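Local coordinates for protein transcriptional regulator, putative (PDB 2R5F) that probably regulates transcription by binding DNA, in response to a carbohydrate that its putative sugar-binding domain is expected to recognise, at residues K18-R23 / A243-Y248; L106-L111 / A119-S124; F198-K203 / K236-K241. One frame throughout, in Å; residues are numbered along the deposited sequence.

Contact 1. Residues K18-R23 / A243-Y248; sequences KMYGIR and ALLGGY
The ring of Y20 has the methyl CD1 of L244 over one face and a methyl of L245, CD2, at its rim close to the ring plane. The first is a CH-pi contact: L244 CD1 lies 3.8 Å from the centroid of the Y20 ring and only 16° off the ring normal, offset toward the CG-CD2 side. At the edge, L245 CD2 comes within 3.9 Å of Y20 CD1, so the two successive leucines hold the ring from two directions. L244 divides its work between its branches. While CD1 attends to the aromatic face, L244 CD2 meets I22 CD1 at 3.8 Å; I22 can reach it because its CG1 extends anti to the backbone N (chi1 168°). The phenol oxygen of Y20 is engaged beyond the contact, by a hydrogen bond with L262 O, which further limits how the ring can shift. Glycines with positive phi, G21 after helix 10-20 and G247 after helix 237-245, are the first residues to leave helical geometry. At G247 the departure is a Schellman motif, with Y248 N bonded to A243 O and G247 N to L244 O. Strands 24-28 and 251-255 follow and pair in parallel, so the contact joins neighbouring helix ends in the layered alpha/beta design of a Rossmann-like fold.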
ATOM      1  N   LYS A  18     -17.032  10.501  -3.571  1.00 34.17           N
ATOM      2  CA  LYS A  18     -18.434  10.187  -3.843  1.00 36.11           C
ATOM      3  C   LYS A  18     -18.604   9.090  -4.904  1.00 36.92           C
ATOM      4  O   LYS A  18     -19.404   8.178  -4.716  1.00 36.89           O
ATOM      5  CB  LYS A  18     -19.226  11.434  -4.255  1.00 36.48           C
ATOM      6  CG  LYS A  18     -19.481  12.404  -3.115  1.00 38.34           C
ATOM      7  CD  LYS A  18     -20.543  13.459  -3.436  1.00 38.06           C
ATOM      8  CE  LYS A  18     -19.902  14.751  -3.944  1.00 41.07           C
ATOM      9  NZ  LYS A  18     -19.948  14.902  -5.443  1.00 40.71           N
HETATM   10  N   MSE A  19     -17.867   9.189  -6.014  1.00 37.73           N
HETATM   11  CA  MSE A  19     -17.956   8.214  -7.111  1.00 40.42           C
HETATM   12  C   MSE A  19     -17.637   6.780  -6.707  1.00 37.56           C
HETATM   13  O   MSE A  19     -18.313   5.846  -7.142  1.00 36.77           O
HETATM   14  CB  MSE A  19     -17.022   8.576  -8.256  1.00 38.89           C
HETATM   15  CG  MSE A  19     -17.497   9.701  -9.101  1.00 44.73           C
HETATM   16 SE   MSE A  19     -16.173  10.037 -10.502  1.00 51.95          SE
HETATM   17  CE  MSE A  19     -16.246   8.295 -11.420  1.00 47.50           C
ATOM     18  N   TYR A  20     -16.589   6.623  -5.908  1.00 36.21           N
ATOM     19  CA  TYR A  20     -16.079   5.307  -5.541  1.00 35.71           C
ATOM     20  C   TYR A  20     -16.444   4.870  -4.119  1.00 35.26           C
ATOM     21  O   TYR A  20     -16.070   3.769  -3.691  1.00 34.78           O
ATOM     22  CB  TYR A  20     -14.559   5.249  -5.779  1.00 34.50           C
ATOM     23  CG  TYR A  20     -14.255   5.392  -7.258  1.00 34.97           C
ATOM     24  CD1 TYR A  20     -14.529   4.338  -8.143  1.00 33.28           C
ATOM     25  CD2 TYR A  20     -13.743   6.585  -7.779  1.00 31.95           C
ATOM     26  CE1 TYR A  20     -14.285   4.463  -9.493  1.00 33.18           C
ATOM     27  CE2 TYR A  20     -13.499   6.712  -9.148  1.00 33.44           C
ATOM     28  CZ  TYR A  20     -13.776   5.646  -9.985  1.00 32.02           C
ATOM     29  OH  TYR A  20     -13.549   5.748 -11.325  1.00 32.41           O
ATOM     30  N   GLY A  21     -17.178   5.721  -3.401  1.00 34.95           N
ATOM     31  CA  GLY A  21     -17.547   5.435  -1.998  1.00 35.13           C
ATOM     32  C   GLY A  21     -16.325   5.152  -1.147  1.00 35.47           C
ATOM     33  O   GLY A  21     -16.322   4.263  -0.320  1.00 36.06           O
ATOM     34  N   ILE A  22     -15.247   5.889  -1.396  1.00 35.69           N
ATOM     35  CA  ILE A  22     -14.055   5.775  -0.593  1.00 35.29           C
ATOM     36  C   ILE A  22     -14.022   6.955   0.371  1.00 35.88           C
ATOM     37  O   ILE A  22     -14.331   8.099  -0.016  1.00 36.09           O
ATOM     38  CB  ILE A  22     -12.759   5.714  -1.477  1.00 35.18           C
ATOM     39  CG1 ILE A  22     -11.494   5.897  -0.637  1.00 34.59           C
ATOM     40  CG2 ILE A  22     -12.778   6.782  -2.553  1.00 34.74           C
ATOM     41  CD1 ILE A  22     -10.221   5.459  -1.324  1.00 34.86           C
ATOM     42  N   ARG A  23     -13.584   6.678   1.597  1.00 35.76           N
ATOM     43  CA  ARG A  23     -13.525   7.683   2.654  1.00 36.74           C
ATOM     44  C   ARG A  23     -12.686   8.910   2.314  1.00 36.21           C
ATOM     45  O   ARG A  23     -13.164  10.036   2.473  1.00 36.59           O
ATOM     46  CB  ARG A  23     -12.979   7.072   3.941  1.00 36.82           C
ATOM     47  CG  ARG A  23     -13.337   7.873   5.178  1.00 40.46           C
ATOM     48  CD  ARG A  23     -12.304   7.694   6.291  1.00 46.67           C
ATOM     49  NE  ARG A  23     -12.112   6.320   6.756  1.00 48.29           N
ATOM     50  CZ  ARG A  23     -10.958   5.883   7.268  1.00 52.90           C
ATOM     51  NH1 ARG A  23     -10.830   4.621   7.682  1.00 51.52           N
ATOM     52  NH2 ARG A  23      -9.912   6.714   7.353  1.00 54.48           N
ATOM     53  N   ALA A 243      -9.425  -1.841  -7.751  1.00 39.10           N
ATOM     54  CA  ALA A 243      -9.201  -1.849  -6.291  1.00 38.71           C
ATOM     55  C   ALA A 243     -10.257  -1.011  -5.556  1.00 39.18           C
ATOM     56  O   ALA A 243     -10.795  -1.467  -4.552  1.00 39.97           O
ATOM     57  CB  ALA A 243      -7.792  -1.374  -5.941  1.00 38.58           C
ATOM     58  N   LEU A 244     -10.575   0.189  -6.081  1.00 38.87           N
ATOM     59  CA  LEU A 244     -11.652   1.052  -5.576  1.00 37.34           C
ATOM     60  C   LEU A 244     -13.015   0.396  -5.633  1.00 38.38           C
ATOM     61  O   LEU A 244     -13.812   0.487  -4.660  1.00 38.81           O
ATOM     62  CB  LEU A 244     -11.703   2.346  -6.376  1.00 36.99           C
ATOM     63  CG  LEU A 244     -10.563   3.350  -6.162  1.00 37.35           C
ATOM     64  CD1 LEU A 244     -10.701   4.496  -7.138  1.00 34.13           C
ATOM     65  CD2 LEU A 244     -10.551   3.838  -4.742  1.00 32.93           C
ATOM     66  N   LEU A 245     -13.307  -0.256  -6.763  1.00 37.91           N
ATOM     67  CA  LEU A 245     -14.593  -0.935  -6.922  1.00 38.20           C
ATOM     68  C   LEU A 245     -14.739  -2.180  -6.071  1.00 38.48           C
ATOM     69  O   LEU A 245     -15.880  -2.592  -5.737  1.00 39.29           O
ATOM     70  CB  LEU A 245     -14.913  -1.265  -8.390  1.00 37.60           C
ATOM     71  CG  LEU A 245     -15.319  -0.114  -9.307  1.00 37.37           C
ATOM     72  CD1 LEU A 245     -15.970  -0.669 -10.562  1.00 37.58           C
ATOM     73  CD2 LEU A 245     -16.257   0.837  -8.597  1.00 37.14           C
ATOM     74  N   GLY A 246     -13.619  -2.804  -5.737  1.00 38.57           N
ATOM     75  CA  GLY A 246     -13.631  -3.974  -4.830  1.00 38.84           C
ATOM     76  C   GLY A 246     -13.727  -3.599  -3.364  1.00 39.40           C
ATOM     77  O   GLY A 246     -13.843  -4.465  -2.485  1.00 39.50           O
ATOM     78  N   GLY A 247     -13.657  -2.301  -3.099  1.00 40.03           N
ATOM     79  CA  GLY A 247     -13.720  -1.756  -1.751  1.00 40.24           C
ATOM     80  C   GLY A 247     -12.493  -1.982  -0.893  1.00 40.45           C
ATOM     81  O   GLY A 247     -12.604  -1.999   0.329  1.00 40.40           O
ATOM     82  N   TYR A 248     -11.323  -2.144  -1.509  1.00 41.29           N
ATOM     83  CA  TYR A 248     -10.131  -2.514  -0.752  1.00 41.68           C
ATOM     84  C   TYR A 248      -9.504  -1.330  -0.038  1.00 42.48           C
ATOM     85  O   TYR A 248      -8.892  -1.495   0.998  1.00 42.66           O
ATOM     86  CB  TYR A 248      -9.100  -3.278  -1.609  1.00 41.45           C
ATOM     87  CG  TYR A 248      -9.676  -4.536  -2.228  1.00 41.30           C
ATOM     88  CD1 TYR A 248     -10.074  -5.624  -1.440  1.00 42.81           C
ATOM     89  CD2 TYR A 248      -9.868  -4.620  -3.603  1.00 41.64           C
ATOM     90  CE1 TYR A 248     -10.614  -6.771  -2.018  1.00 39.91           C
ATOM     91  CE2 TYR A 248     -10.407  -5.747  -4.187  1.00 41.19           C
ATOM     92  CZ  TYR A 248     -10.775  -6.815  -3.399  1.00 41.01           C
ATOM     93  OH  TYR A 248     -11.311  -7.910  -4.019  1.00 41.42           O
TER

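Contact 2. Residues L106-L111 / A119-S124; sequences LLTQRL and AFLLPS
This is a small contact, near the surface, between helix 101-115 and the chain that returns from it as strand 119-120 and runs on as an extended loop. Methyl groups of A119 and L121 on the returning chain pack against T108 and the amide of Q109 on the helix. The tightest approach is between T108 CB and L121 CD2, at 3.6 Å, and the threonine methyl, T108 CG2, is almost as near to L121 CD2 at 3.7 Å. The two side chains run past each other in opposite directions. With OG1 of T108 set beside its own backbone N (chi1 -50°), the hydroxyl can hydrogen-bond to A104 O, one turn back in the helix, while its methyl carbon is presented to L121. Q109 meets the partner differently. Its chain bends at the second torsion (chi2 52°) and lays one face of the amide, obliquely, over A119 CB, with Q109 NE2 3.7 Å from that methyl. The same nitrogen, Q109 NE2, lies 3.9 Å from L121 CD1, the Q109 chain crossing that of L121 at about a right angle. Besides lying against T108, L121 CD2 also approaches the backbone N of Q109. Around the contact, helix 101-115 links strands 88-94 and 119-120, which are parallel partners, a beta-alpha-beta crossover. F120, whose CB points away from the helix, bonds through its backbone to V89 and Q91 and makes a cation-pi contact with R149, T108 also touches V89 and Q91, and L107 and L111 pack against V74 of helix 68-75.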
ATOM      1  N   LEU A 106      14.419  -5.665   4.115  1.00 38.51           N
ATOM      2  CA  LEU A 106      15.102  -4.488   4.610  1.00 38.60           C
ATOM      3  C   LEU A 106      14.203  -3.247   4.700  1.00 38.87           C
ATOM      4  O   LEU A 106      14.359  -2.429   5.602  1.00 38.34           O
ATOM      5  CB  LEU A 106      16.260  -4.179   3.680  1.00 39.13           C
ATOM      6  CG  LEU A 106      17.000  -2.865   3.910  1.00 40.29           C
ATOM      7  CD1 LEU A 106      17.722  -2.946   5.236  1.00 41.59           C
ATOM      8  CD2 LEU A 106      17.961  -2.607   2.777  1.00 40.60           C
ATOM      9  N   LEU A 107      13.274  -3.108   3.757  1.00 38.49           N
ATOM     10  CA  LEU A 107      12.354  -1.966   3.750  1.00 38.28           C
ATOM     11  C   LEU A 107      11.393  -1.977   4.924  1.00 37.30           C
ATOM     12  O   LEU A 107      11.142  -0.942   5.542  1.00 37.61           O
ATOM     13  CB  LEU A 107      11.576  -1.914   2.439  1.00 38.58           C
ATOM     14  CG  LEU A 107      10.674  -0.687   2.316  1.00 39.46           C
ATOM     15  CD1 LEU A 107      11.581   0.519   2.137  1.00 39.32           C
ATOM     16  CD2 LEU A 107       9.789  -0.833   1.090  1.00 42.45           C
ATOM     17  N   THR A 108      10.856  -3.155   5.218  1.00 36.51           N
ATOM     18  CA  THR A 108       9.942  -3.376   6.327  1.00 36.00           C
ATOM     19  C   THR A 108      10.649  -3.056   7.634  1.00 36.10           C
ATOM     20  O   THR A 108      10.070  -2.420   8.515  1.00 35.46           O
ATOM     21  CB  THR A 108       9.498  -4.855   6.374  1.00 36.01           C
ATOM     22  OG1 THR A 108       9.054  -5.263   5.080  1.00 38.50           O
ATOM     23  CG2 THR A 108       8.354  -5.055   7.336  1.00 35.51           C
ATOM     24  N   GLN A 109      11.892  -3.542   7.737  1.00 35.80           N
ATOM     25  CA  GLN A 109      12.757  -3.327   8.895  1.00 35.60           C
ATOM     26  C   GLN A 109      13.085  -1.846   9.083  1.00 34.81           C
ATOM     27  O   GLN A 109      12.925  -1.312  10.182  1.00 34.07           O
ATOM     28  CB  GLN A 109      14.036  -4.173   8.795  1.00 35.18           C
ATOM     29  CG  GLN A 109      14.968  -4.049  10.049  1.00 36.75           C
ATOM     30  CD  GLN A 109      14.247  -4.298  11.371  1.00 39.01           C
ATOM     31  OE1 GLN A 109      13.880  -3.359  12.100  1.00 38.00           O
ATOM     32  NE2 GLN A 109      14.023  -5.565  11.680  1.00 41.87           N
ATOM     33  N   ARG A 110      13.499  -1.191   7.997  1.00 34.50           N
ATOM     34  CA  ARG A 110      13.773   0.241   7.990  1.00 35.05           C
ATOM     35  C   ARG A 110      12.609   1.030   8.559  1.00 34.64           C
ATOM     36  O   ARG A 110      12.825   1.878   9.378  1.00 35.45           O
ATOM     37  CB  ARG A 110      14.075   0.739   6.593  1.00 34.63           C
ATOM     38  CG  ARG A 110      15.490   0.561   6.178  1.00 37.12           C
ATOM     39  CD  ARG A 110      15.668   0.918   4.730  1.00 42.20           C
ATOM     40  NE  ARG A 110      15.515   2.351   4.494  1.00 46.04           N
ATOM     41  CZ  ARG A 110      15.217   2.888   3.308  1.00 49.38           C
ATOM     42  NH1 ARG A 110      15.029   2.116   2.242  1.00 49.96           N
ATOM     43  NH2 ARG A 110      15.105   4.204   3.179  1.00 49.50           N
ATOM     44  N   LEU A 111      11.378   0.721   8.148  1.00 35.63           N
ATOM     45  CA  LEU A 111      10.166   1.390   8.632  1.00 35.21           C
ATOM     46  C   LEU A 111       9.895   1.171  10.120  1.00 35.21           C
ATOM     47  O   LEU A 111       9.491   2.092  10.828  1.00 35.89           O
ATOM     48  CB  LEU A 111       8.940   1.009   7.781  1.00 36.00           C
ATOM     49  CG  LEU A 111       7.644   1.725   8.220  1.00 35.84           C
ATOM     50  CD1 LEU A 111       7.810   3.234   8.079  1.00 36.15           C
ATOM     51  CD2 LEU A 111       6.361   1.219   7.526  1.00 35.22           C
ATOM     52  N   ALA A 119       9.530  -5.289  14.076  1.00 35.67           N
ATOM     53  CA  ALA A 119       9.213  -5.669  12.691  1.00 35.45           C
ATOM     54  C   ALA A 119       8.934  -7.156  12.667  1.00 35.49           C
ATOM     55  O   ALA A 119       9.533  -7.892  13.422  1.00 35.32           O
ATOM     56  CB  ALA A 119      10.374  -5.356  11.784  1.00 35.52           C
ATOM     57  N   PHE A 120       8.017  -7.584  11.816  1.00 35.57           N
ATOM     58  CA  PHE A 120       7.731  -9.011  11.598  1.00 36.82           C
ATOM     59  C   PHE A 120       7.938  -9.225  10.097  1.00 37.39           C
ATOM     60  O   PHE A 120       7.206  -8.663   9.262  1.00 36.66           O
ATOM     61  CB  PHE A 120       6.315  -9.396  12.085  1.00 36.75           C
ATOM     62  CG  PHE A 120       6.130  -9.259  13.585  1.00 38.29           C
ATOM     63  CD1 PHE A 120       6.468 -10.293  14.444  1.00 39.35           C
ATOM     64  CD2 PHE A 120       5.660  -8.075  14.138  1.00 41.62           C
ATOM     65  CE1 PHE A 120       6.316 -10.172  15.840  1.00 41.10           C
ATOM     66  CE2 PHE A 120       5.504  -7.942  15.527  1.00 40.01           C
ATOM     67  CZ  PHE A 120       5.835  -8.988  16.374  1.00 40.63           C
ATOM     68  N   LEU A 121       8.982  -9.979   9.781  1.00 38.12           N
ATOM     69  CA  LEU A 121       9.578 -10.043   8.455  1.00 40.23           C
ATOM     70  C   LEU A 121       9.445 -11.435   7.842  1.00 41.15           C
ATOM     71  O   LEU A 121       9.337 -12.413   8.550  1.00 41.62           O
ATOM     72  CB  LEU A 121      11.088  -9.715   8.537  1.00 39.94           C
ATOM     73  CG  LEU A 121      11.585  -8.466   9.274  1.00 40.24           C
ATOM     74  CD1 LEU A 121      13.088  -8.484   9.343  1.00 39.64           C
ATOM     75  CD2 LEU A 121      11.118  -7.192   8.607  1.00 36.46           C
ATOM     76  N   LEU A 122       9.496 -11.499   6.518  1.00 42.78           N
ATOM     77  CA  LEU A 122       9.460 -12.745   5.768  1.00 44.52           C
ATOM     78  C   LEU A 122      10.720 -12.813   4.911  1.00 46.12           C
ATOM     79  O   LEU A 122      10.683 -12.504   3.707  1.00 46.07           O
ATOM     80  CB  LEU A 122       8.221 -12.810   4.873  1.00 44.31           C
ATOM     81  CG  LEU A 122       6.850 -12.741   5.532  1.00 44.08           C
ATOM     82  CD1 LEU A 122       5.788 -12.437   4.489  1.00 44.87           C
ATOM     83  CD2 LEU A 122       6.532 -14.027   6.281  1.00 42.46           C
ATOM     84  N   PRO A 123      11.848 -13.200   5.536  1.00 47.41           N
ATOM     85  CA  PRO A 123      13.130 -13.247   4.857  1.00 48.22           C
ATOM     86  C   PRO A 123      13.172 -14.140   3.638  1.00 48.76           C
ATOM     87  O   PRO A 123      12.670 -15.273   3.650  1.00 48.23           O
ATOM     88  CB  PRO A 123      14.080 -13.805   5.929  1.00 48.39           C
ATOM     89  CG  PRO A 123      13.457 -13.354   7.216  1.00 48.37           C
ATOM     90  CD  PRO A 123      11.990 -13.591   6.950  1.00 47.60           C
ATOM     91  N   SER A 124      13.703 -13.549   2.577  1.00 49.24           N
ATOM     92  CA  SER A 124      14.545 -14.241   1.626  1.00 49.85           C
ATOM     93  C   SER A 124      15.680 -13.207   1.202  1.00 49.88           C
ATOM     94  O   SER A 124      15.679 -12.094   2.126  1.00 50.01           O
ATOM     95  CB  SER A 124      13.722 -14.723   0.392  1.00 49.68           C
ATOM     96  OG  SER A 124      14.629 -15.644  -0.338  1.00 50.71           O
TER

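Contact 3. Residues F198-K203 / K236-K241; sequences FDAQGK and KVQAIK. With SO4 (sulfate ion), chain B.
F198, at the end of strand 196-198, turns the edge of its ring to the backbone of helix 237-245: F198 CE1 is 3.2 Å from A239 O, which lies near the ring plane. With CG set between the backbone N and the carbonyl carbon (chi1 51°), the ring reaches toward the helix. D199 then organises the turn through its OD1. A200 supplies the second link to the helix, through a water that donates to A200 O at 2.8 Å and to Q238 O at 2.9 Å. Next, Q201 N donates to D199 OD1 at 2.8 Å, an Asx turn. G202, where positive phi suits a glycine, ends a type I beta turn begun at D199, and K203 N reaches D199 OD1 from the opposite carboxylate face to Q201 N. On the helical side, K236 extends well away from this turn; its NZ bonds to I160 O, and K236 NZ donates to sulfate O1 at 2.9 Å. The sulfate, probably from the crystallisation liquor, is also bound by S67, S68 and T69 at the start of helix 68-75, which is consistent with a site for a phosphorylated ligand. The contact itself packs a loop built on an Asx turn and a type I beta turn against helix 237-245 of the Rossmann-like fold.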
ATOM      1  N   PHE A 198      -7.140  -9.146  -9.028  1.00 39.36           N
ATOM      2  CA  PHE A 198      -8.571  -8.842  -9.083  1.00 38.13           C
ATOM      3  C   PHE A 198      -8.957  -8.347 -10.471  1.00 38.18           C
ATOM      4  O   PHE A 198      -8.099  -7.921 -11.255  1.00 37.40           O
ATOM      5  CB  PHE A 198      -8.976  -7.797  -8.038  1.00 37.91           C
ATOM      6  CG  PHE A 198      -8.120  -6.558  -8.042  1.00 37.69           C
ATOM      7  CD1 PHE A 198      -8.303  -5.563  -8.995  1.00 36.38           C
ATOM      8  CD2 PHE A 198      -7.127  -6.390  -7.100  1.00 38.84           C
ATOM      9  CE1 PHE A 198      -7.511  -4.432  -9.018  1.00 35.91           C
ATOM     10  CE2 PHE A 198      -6.324  -5.237  -7.105  1.00 39.52           C
ATOM     11  CZ  PHE A 198      -6.511  -4.264  -8.063  1.00 36.75           C
ATOM     12  N   ASP A 199     -10.251  -8.401 -10.763  1.00 37.83           N
ATOM     13  CA  ASP A 199     -10.739  -8.014 -12.072  1.00 38.77           C
ATOM     14  C   ASP A 199     -11.165  -6.536 -12.084  1.00 38.75           C
ATOM     15  O   ASP A 199     -10.946  -5.808 -11.084  1.00 37.13           O
ATOM     16  CB  ASP A 199     -11.802  -9.015 -12.608  1.00 39.32           C
ATOM     17  CG  ASP A 199     -13.198  -8.824 -12.004  1.00 40.60           C
ATOM     18  OD1 ASP A 199     -13.468  -7.812 -11.319  1.00 42.94           O
ATOM     19  OD2 ASP A 199     -14.053  -9.698 -12.263  1.00 41.28           O
ATOM     20  N   ALA A 200     -11.745  -6.107 -13.208  1.00 38.45           N
ATOM     21  CA  ALA A 200     -12.112  -4.702 -13.420  1.00 39.32           C
ATOM     22  C   ALA A 200     -13.103  -4.166 -12.385  1.00 39.79           C
ATOM     23  O   ALA A 200     -13.154  -2.958 -12.149  1.00 40.07           O
ATOM     24  CB  ALA A 200     -12.629  -4.479 -14.849  1.00 38.57           C
ATOM     25  N   GLN A 201     -13.860  -5.065 -11.752  1.00 40.65           N
ATOM     26  CA  GLN A 201     -14.784  -4.667 -10.687  1.00 41.38           C
ATOM     27  C   GLN A 201     -14.293  -5.007  -9.299  1.00 40.74           C
ATOM     28  O   GLN A 201     -14.988  -4.781  -8.327  1.00 41.04           O
ATOM     29  CB  GLN A 201     -16.166  -5.262 -10.908  1.00 41.90           C
ATOM     30  CG  GLN A 201     -17.044  -4.421 -11.837  1.00 45.35           C
ATOM     31  CD  GLN A 201     -18.140  -5.237 -12.456  1.00 49.58           C
ATOM     32  OE1 GLN A 201     -18.113  -6.464 -12.379  1.00 50.36           O
ATOM     33  NE2 GLN A 201     -19.121  -4.565 -13.085  1.00 51.13           N
ATOM     34  N   GLY A 202     -13.101  -5.566  -9.211  1.00 40.67           N
ATOM     35  CA  GLY A 202     -12.443  -5.752  -7.929  1.00 40.77           C
ATOM     36  C   GLY A 202     -12.673  -7.118  -7.338  1.00 40.84           C
ATOM     37  O   GLY A 202     -12.356  -7.358  -6.164  1.00 40.83           O
ATOM     38  N   LYS A 203     -13.218  -8.014  -8.153  1.00 40.50           N
ATOM     39  CA  LYS A 203     -13.450  -9.407  -7.759  1.00 40.34           C
ATOM     40  C   LYS A 203     -12.142 -10.183  -7.906  1.00 39.82           C
ATOM     41  O   LYS A 203     -11.498 -10.093  -8.941  1.00 39.42           O
ATOM     42  CB  LYS A 203     -14.537 -10.025  -8.663  1.00 39.97           C
ATOM     43  CG  LYS A 203     -14.789 -11.533  -8.416  1.00 41.59           C
ATOM     44  CD  LYS A 203     -15.497 -12.227  -9.593  1.00 42.64           C
ATOM     45  CE  LYS A 203     -14.506 -12.639 -10.696  1.00 47.06           C
ATOM     46  NZ  LYS A 203     -15.171 -13.360 -11.826  1.00 48.82           N
ATOM     47  N   LYS A 236      -1.959   2.703 -14.543  1.00 42.26           N
ATOM     48  CA  LYS A 236      -2.509   2.084 -13.345  1.00 40.87           C
ATOM     49  C   LYS A 236      -4.007   2.354 -13.135  1.00 39.67           C
ATOM     50  O   LYS A 236      -4.620   1.707 -12.288  1.00 37.70           O
ATOM     51  CB  LYS A 236      -1.768   2.596 -12.106  1.00 41.05           C
ATOM     52  CG  LYS A 236      -0.331   2.157 -11.988  1.00 41.29           C
ATOM     53  CD  LYS A 236      -0.045   1.861 -10.548  1.00 40.00           C
ATOM     54  CE  LYS A 236       1.423   1.637 -10.326  1.00 42.50           C
ATOM     55  NZ  LYS A 236       1.636   1.359  -8.897  1.00 40.49           N
ATOM     56  N   VAL A 237      -4.570   3.309 -13.888  1.00 38.52           N
ATOM     57  CA  VAL A 237      -5.974   3.731 -13.716  1.00 37.93           C
ATOM     58  C   VAL A 237      -6.998   2.555 -13.609  1.00 37.74           C
ATOM     59  O   VAL A 237      -7.714   2.456 -12.606  1.00 37.72           O
ATOM     60  CB  VAL A 237      -6.387   4.849 -14.755  1.00 38.58           C
ATOM     61  CG1 VAL A 237      -7.827   5.283 -14.584  1.00 38.25           C
ATOM     62  CG2 VAL A 237      -5.472   6.078 -14.628  1.00 37.05           C
ATOM     63  N   GLN A 238      -7.029   1.653 -14.592  1.00 36.67           N
ATOM     64  CA  GLN A 238      -7.952   0.521 -14.570  1.00 37.09           C
ATOM     65  C   GLN A 238      -7.738  -0.368 -13.327  1.00 37.31           C
ATOM     66  O   GLN A 238      -8.696  -0.861 -12.721  1.00 37.27           O
ATOM     67  CB  GLN A 238      -7.811  -0.317 -15.833  1.00 37.17           C
ATOM     68  CG  GLN A 238      -8.958  -1.317 -16.030  1.00 38.97           C
ATOM     69  CD  GLN A 238      -8.659  -2.373 -17.055  1.00 38.19           C
ATOM     70  OE1 GLN A 238      -7.498  -2.731 -17.275  1.00 40.84           O
ATOM     71  NE2 GLN A 238      -9.705  -2.893 -17.693  1.00 37.13           N
ATOM     72  N   ALA A 239      -6.468  -0.546 -12.971  1.00 37.02           N
ATOM     73  CA  ALA A 239      -6.056  -1.305 -11.795  1.00 37.45           C
ATOM     74  C   ALA A 239      -6.561  -0.657 -10.516  1.00 37.39           C
ATOM     75  O   ALA A 239      -7.153  -1.332  -9.675  1.00 38.42           O
ATOM     76  CB  ALA A 239      -4.534  -1.441 -11.753  1.00 36.68           C
ATOM     77  N   ILE A 240      -6.308   0.641 -10.363  1.00 37.77           N
ATOM     78  CA  ILE A 240      -6.778   1.410  -9.207  1.00 37.47           C
ATOM     79  C   ILE A 240      -8.312   1.458  -9.107  1.00 37.27           C
ATOM     80  O   ILE A 240      -8.874   1.296  -8.009  1.00 37.25           O
ATOM     81  CB  ILE A 240      -6.188   2.817  -9.216  1.00 38.17           C
ATOM     82  CG1 ILE A 240      -4.644   2.730  -9.131  1.00 37.71           C
ATOM     83  CG2 ILE A 240      -6.714   3.646  -8.022  1.00 37.61           C
ATOM     84  CD1 ILE A 240      -3.965   4.009  -9.581  1.00 35.81           C
ATOM     85  N   LYS A 241      -8.991   1.673 -10.235  1.00 37.05           N
ATOM     86  CA  LYS A 241     -10.462   1.624 -10.240  1.00 37.08           C
ATOM     87  C   LYS A 241     -10.999   0.259  -9.793  1.00 37.70           C
ATOM     88  O   LYS A 241     -11.967   0.195  -9.018  1.00 36.84           O
ATOM     89  CB  LYS A 241     -11.034   2.002 -11.601  1.00 37.20           C
ATOM     90  CG  LYS A 241     -12.519   1.687 -11.757  1.00 35.37           C
ATOM     91  CD  LYS A 241     -13.136   2.472 -12.894  1.00 34.21           C
ATOM     92  CE  LYS A 241     -14.386   1.720 -13.431  1.00 34.31           C
ATOM     93  NZ  LYS A 241     -15.161   2.619 -14.298  1.00 38.00           N
TER
HETATM   94  S   SO4 B   1       4.628   0.015  -7.172  1.00 46.20           S
HETATM   95  O1  SO4 B   1       3.884  -0.426  -8.344  1.00 47.22           O
HETATM   96  O2  SO4 B   1       5.254   1.309  -7.379  1.00 48.19           O
HETATM   97  O3  SO4 B   1       3.786   0.109  -6.007  1.00 46.30           O
HETATM   98  O4  SO4 B   1       5.747  -0.901  -6.950  1.00 48.15           O
HETATM   99  O   HOH W   1     -11.439  -1.262 -13.487  1.00 36.02           O

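How the contacts relate
Contacts 1 and 3 are neighbours, their centres about 11 Å apart, because both use helix 237-245: mainly its first turns face the 198-203 loop and mainly its last turn faces the end of helix 10-20. They also touch directly, where Q201 O meets L245 CB and Y20 OH lies against K241 CD. Contact 2 sits across the chain's centre, with its centre about 29 Å from that of contact 1 and about 28 Å from that of contact 3. Along the chain, contact 1 closes a loop enclosing the other two, contact 2 being completed before contact 3 begins. Strands adjoining all three belong to one mixed sheet, so the contacts flank a single sheet of the putative sugar-binding domain, contact 2 on the opposite side of its centre from the others.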